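Local coordinates for protein ABC transporter (Caldanaerobius, PDB 4G68) that probably acts as the extracellular solute-binding protein of an ABC transporter, capturing sugars released in xylan breakdown by a thermophilic bacterium and delivering them for uptake, at residues 149-154 with 348-353; 284-289 with 371-376. One frame throughout, in Å; residues are numbered along the deposited sequence.

Contact 1 of 2, residues 149-154 with 348-353; sequences PFDQQA and DMDYLI
D151 and D350 meet oxygen to oxygen, both buried, where helix 332-353 lies against strand 144-160. The strand makes a classic beta bulge at this point, F150 and D151 both standing opposite G321 of strand 317-325. Strand 144-160 runs antiparallel to 317-325 and also pairs with 274-278 and 297-300, while 317-325 pairs in turn with 98-102, consistent with one of the connecting strands between the two lobes of a periplasmic binding protein fold. D350, near the end of the helix, gives the most surface to the contact. Its OD2 lies 2.6 Å from D151 OD2. Two charged carboxylates would resist such an approach, so one of the pair probably carries a proton; burial would push in the same direction by raising the cost of a negative charge. The two groups are turned only 28° from coplanar, though the side chains themselves meet at about a right angle. D151 CB already points at the helix, with D350 OD2 2.9 Å from D151 CB, and the torsion (chi1 80°, CG between backbone N and carbonyl carbon) only brings D151 OD2 round beside D350 OD2. The other oxygen of D350, OD1, is hydrogen-bonded to T355 OG1, just beyond the helix, and this second grip limits how the carboxylate can rotate. F150 closes the group from another direction with the rim of its ring, the ring and carboxylate planes standing 39° apart. Near the ring plane, D350 OD2 meets F150 CE1 at 3.6 Å and CD1 at 3.8 Å.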
# COMPACT_ATOMS: atom_id res chain seq x y z
N PRO C 149 4.64 2.77 14.35
CA PRO C 149 4.25 1.98 13.18
C PRO C 149 3.09 1.06 13.56
O PRO C 149 2.97 0.69 14.76
CB PRO C 149 5.53 1.18 12.84
CG PRO C 149 6.62 1.86 13.61
CD PRO C 149 5.96 2.37 14.85
N PHE C 150 2.24 0.70 12.59
CA PHE C 150 1.21 -0.32 12.90
C PHE C 150 1.01 -1.38 11.81
O PHE C 150 0.55 -2.48 12.12
CB PHE C 150 -0.12 0.31 13.29
CG PHE C 150 -0.91 0.87 12.12
CD1 PHE C 150 -1.82 0.07 11.42
CD2 PHE C 150 -0.76 2.21 11.73
CE1 PHE C 150 -2.53 0.57 10.32
CE2 PHE C 150 -1.50 2.73 10.67
CZ PHE C 150 -2.38 1.91 9.96
N ASP C 151 1.36 -1.07 10.56
CA ASP C 151 1.28 -2.09 9.51
C ASP C 151 2.32 -1.99 8.38
O ASP C 151 3.07 -1.03 8.27
CB ASP C 151 -0.19 -2.32 9.03
CG ASP C 151 -0.72 -1.26 8.02
OD1 ASP C 151 0.04 -0.48 7.44
OD2 ASP C 151 -1.96 -1.28 7.78
N GLN C 152 2.41 -3.06 7.61
CA GLN C 152 3.38 -3.15 6.56
C GLN C 152 2.66 -3.52 5.32
O GLN C 152 1.66 -4.21 5.37
CB GLN C 152 4.53 -4.13 6.83
CG GLN C 152 4.30 -5.26 7.81
CD GLN C 152 5.53 -6.17 7.96
OE1 GLN C 152 6.11 -6.66 6.96
NE2 GLN C 152 5.95 -6.38 9.22
N GLN C 153 3.15 -3.00 4.19
CA GLN C 153 2.57 -3.36 2.89
C GLN C 153 3.47 -4.33 2.14
O GLN C 153 4.70 -4.47 2.43
CB GLN C 153 2.38 -2.06 2.02
CG GLN C 153 1.41 -0.99 2.67
CD GLN C 153 1.19 0.29 1.81
OE1 GLN C 153 1.79 0.47 0.77
NE2 GLN C 153 0.35 1.20 2.27
N ALA C 154 2.87 -5.02 1.16
CA ALA C 154 3.61 -5.89 0.27
C ALA C 154 2.80 -5.97 -1.01
O ALA C 154 1.55 -5.93 -0.96
CB ALA C 154 3.76 -7.27 0.92
N ASP C 348 -3.27 -5.82 15.03
CA ASP C 348 -3.95 -7.13 15.24
C ASP C 348 -5.24 -7.25 14.39
O ASP C 348 -5.55 -8.32 13.83
CB ASP C 348 -4.39 -7.26 16.69
CG ASP C 348 -3.27 -7.54 17.65
OD1 ASP C 348 -2.08 -7.59 17.24
OD2 ASP C 348 -3.63 -7.77 18.86
N MET C 349 -6.00 -6.15 14.29
CA MET C 349 -7.19 -6.11 13.44
C MET C 349 -6.76 -6.47 12.00
O MET C 349 -7.35 -7.34 11.40
CB MET C 349 -7.81 -4.70 13.46
CG MET C 349 -9.01 -4.54 12.52
SD MET C 349 -9.50 -2.84 12.18
CE MET C 349 -8.32 -2.33 10.92
N ASP C 350 -5.72 -5.79 11.49
CA ASP C 350 -5.22 -5.93 10.09
C ASP C 350 -4.92 -7.38 9.79
O ASP C 350 -5.35 -7.95 8.77
CB ASP C 350 -3.89 -5.15 9.92
CG ASP C 350 -4.07 -3.69 9.54
OD1 ASP C 350 -5.22 -3.27 9.25
OD2 ASP C 350 -3.01 -2.96 9.53
N TYR C 351 -4.15 -7.98 10.70
CA TYR C 351 -3.80 -9.41 10.65
C TYR C 351 -5.03 -10.34 10.56
O TYR C 351 -5.06 -11.27 9.72
CB TYR C 351 -2.94 -9.76 11.86
CG TYR C 351 -2.30 -11.14 11.84
CD1 TYR C 351 -1.73 -11.64 10.66
CD2 TYR C 351 -2.23 -11.91 12.99
CE1 TYR C 351 -1.14 -12.89 10.62
CE2 TYR C 351 -1.63 -13.17 12.98
CZ TYR C 351 -1.08 -13.65 11.80
OH TYR C 351 -0.49 -14.89 11.78
N LEU C 352 -6.04 -10.07 11.39
CA LEU C 352 -7.23 -10.92 11.46
C LEU C 352 -8.14 -10.79 10.24
O LEU C 352 -8.66 -11.79 9.75
CB LEU C 352 -8.02 -10.59 12.72
CG LEU C 352 -7.39 -11.15 14.00
CD1 LEU C 352 -7.97 -10.50 15.25
CD2 LEU C 352 -7.63 -12.67 14.01
N ILE C 353 -8.29 -9.57 9.74
CA ILE C 353 -9.18 -9.27 8.64
C ILE C 353 -8.50 -9.02 7.27
O ILE C 353 -9.21 -8.81 6.27
CB ILE C 353 -10.21 -8.19 9.01
CG1 ILE C 353 -9.59 -6.79 8.96
CG2 ILE C 353 -10.81 -8.48 10.41
CD1 ILE C 353 -10.60 -5.67 9.23

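Contact 2 of 2, residues 284-289 with 371-376; sequences AFVSDP and DPLEIQ
V286 sets its isopropyl group against both D371 and L373, joining the last turn of helix 283-286 to the N-terminal end of helix 372-382. The apolar part comes first. V286 CG1 touches L373 CD2 at 3.4 Å, tighter than usual for two methyl carbons. L373 CG lies anti to the backbone N (chi1 -172°), and from there its CD2 branch reaches V286 CG1 while the side chain also packs on I297 and A299 of strand 297-300. The leucine thus links the short helix, the longer helix and the edge of the sheet.

The second kind of contact is aliphatic against carboxylate. V286 CG2 sits over the flat face of the D371 acid group, 3.7 Å from its CG, and V286 CB approaches the same face at 3.6 Å from OD1. With carbon over one face, OD2 still takes the L373 N-H from near its plane.

The polar part lies within 371-376. D371 is the N-cap of helix 372-382: its OD2 accepts from L373 N at 2.9 Å with an N-H...O angle of 157°. The amide comes in on the anti side of that oxygen, 20° out of the carboxylate plane. An alanine here takes away both acceptor and flat group, which would probably leave L373 N without its cap and open a gap beside V286 CG2.

One carboxylate therefore does two jobs: its oxygen ties off the first turn, where the helix end probably steadies the negative charge, and its face is covered by V286 CG2 and CB, so the cap and part of the packing between the helices share one side chain.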
# COMPACT_ATOMS: atom_id res chain seq x y z
N ALA C 284 -10.96 -6.83 0.98
CA ALA C 284 -12.13 -6.65 0.04
C ALA C 284 -12.54 -7.97 -0.60
O ALA C 284 -13.66 -8.09 -1.12
CB ALA C 284 -11.83 -5.62 -1.04
N PHE C 285 -11.64 -8.95 -0.60
CA PHE C 285 -11.91 -10.23 -1.31
C PHE C 285 -12.35 -11.32 -0.33
O PHE C 285 -13.16 -12.21 -0.67
CB PHE C 285 -10.72 -10.71 -2.21
CG PHE C 285 -10.04 -9.60 -3.00
CD1 PHE C 285 -10.77 -8.52 -3.47
CD2 PHE C 285 -8.67 -9.68 -3.31
CE1 PHE C 285 -10.15 -7.53 -4.21
CE2 PHE C 285 -8.05 -8.70 -4.04
CZ PHE C 285 -8.80 -7.62 -4.51
N VAL C 286 -11.83 -11.24 0.90
CA VAL C 286 -12.00 -12.31 1.86
C VAL C 286 -12.67 -11.87 3.17
O VAL C 286 -13.01 -12.70 4.02
CB VAL C 286 -10.66 -13.03 2.10
CG1 VAL C 286 -10.11 -13.54 0.77
CG2 VAL C 286 -9.62 -12.12 2.78
N SER C 287 -12.87 -10.56 3.34
CA SER C 287 -13.53 -10.11 4.55
C SER C 287 -14.82 -9.35 4.30
O SER C 287 -15.70 -9.38 5.13
CB SER C 287 -12.58 -9.24 5.38
OG SER C 287 -11.45 -9.99 5.77
N ASP C 288 -14.89 -8.62 3.19
CA ASP C 288 -16.09 -7.85 2.81
C ASP C 288 -17.24 -8.83 2.65
O ASP C 288 -17.13 -9.79 1.89
CB ASP C 288 -15.81 -7.14 1.48
CG ASP C 288 -16.88 -6.14 1.11
OD1 ASP C 288 -18.06 -6.34 1.47
OD2 ASP C 288 -16.52 -5.17 0.44
N PRO C 289 -18.36 -8.59 3.37
CA PRO C 289 -19.46 -9.53 3.31
C PRO C 289 -20.07 -9.69 1.92
O PRO C 289 -20.73 -10.70 1.69
CB PRO C 289 -20.49 -8.92 4.29
CG PRO C 289 -19.72 -7.98 5.16
CD PRO C 289 -18.70 -7.42 4.22
N ASP C 371 -7.18 -15.22 8.19
CA ASP C 371 -7.65 -15.72 6.91
C ASP C 371 -6.49 -16.37 6.18
O ASP C 371 -5.38 -15.85 6.24
CB ASP C 371 -8.30 -14.62 6.08
CG ASP C 371 -9.01 -15.16 4.84
OD1 ASP C 371 -10.25 -15.33 4.85
OD2 ASP C 371 -8.30 -15.42 3.85
N PRO C 372 -6.74 -17.50 5.49
CA PRO C 372 -5.68 -18.18 4.77
C PRO C 372 -4.94 -17.30 3.79
O PRO C 372 -3.74 -17.46 3.63
CB PRO C 372 -6.39 -19.33 4.05
CG PRO C 372 -7.53 -19.67 4.96
CD PRO C 372 -7.96 -18.35 5.58
N LEU C 373 -5.65 -16.36 3.16
CA LEU C 373 -5.08 -15.43 2.20
C LEU C 373 -4.06 -14.49 2.85
O LEU C 373 -2.98 -14.22 2.29
CB LEU C 373 -6.19 -14.63 1.48
CG LEU C 373 -5.78 -13.74 0.31
CD1 LEU C 373 -5.19 -14.57 -0.84
CD2 LEU C 373 -6.97 -12.89 -0.22
N GLU C 374 -4.35 -14.04 4.07
CA GLU C 374 -3.37 -13.30 4.86
C GLU C 374 -2.06 -14.06 5.11
O GLU C 374 -0.95 -13.49 5.01
CB GLU C 374 -4.00 -12.91 6.21
CG GLU C 374 -3.10 -12.11 7.16
CD GLU C 374 -2.89 -10.62 6.78
OE1 GLU C 374 -3.22 -10.17 5.65
OE2 GLU C 374 -2.30 -9.90 7.62
N ILE C 375 -2.19 -15.30 5.57
CA ILE C 375 -1.07 -16.21 5.80
C ILE C 375 -0.30 -16.44 4.49
O ILE C 375 0.98 -16.44 4.43
CB ILE C 375 -1.61 -17.55 6.31
CG1 ILE C 375 -2.26 -17.35 7.68
CG2 ILE C 375 -0.50 -18.59 6.47
CD1 ILE C 375 -3.15 -18.48 8.13
N GLN C 376 -1.05 -16.61 3.44
CA GLN C 376 -0.45 -16.86 2.11
C GLN C 376 0.44 -15.69 1.64
O GLN C 376 1.57 -15.91 1.15
CB GLN C 376 -1.51 -17.27 1.08
CG GLN C 376 -0.86 -18.02 -0.09
CD GLN C 376 -1.83 -18.43 -1.18
OE1 GLN C 376 -1.74 -19.55 -1.73
NE2 GLN C 376 -2.78 -17.56 -1.46

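Overall arrangement
Contact 1 lies deeper, its centre about 11 Å from the centre of the chain and its touching residues all buried; contact 2, at about 16 Å, is only partly buried. Contact 1 sets a sheet strand against the end of a long helix and is carried by acid groups, whereas contact 2 joins two helix ends mainly through aliphatic packing on a capping carboxylate. They hold different elements, yet their centres are about 12 Å apart and their segments alternate along the chain. They also meet directly: S287 OG and I353 O, 2.6 Å apart, probably form a hydrogen bond, and E374 CG packs against Y351 O.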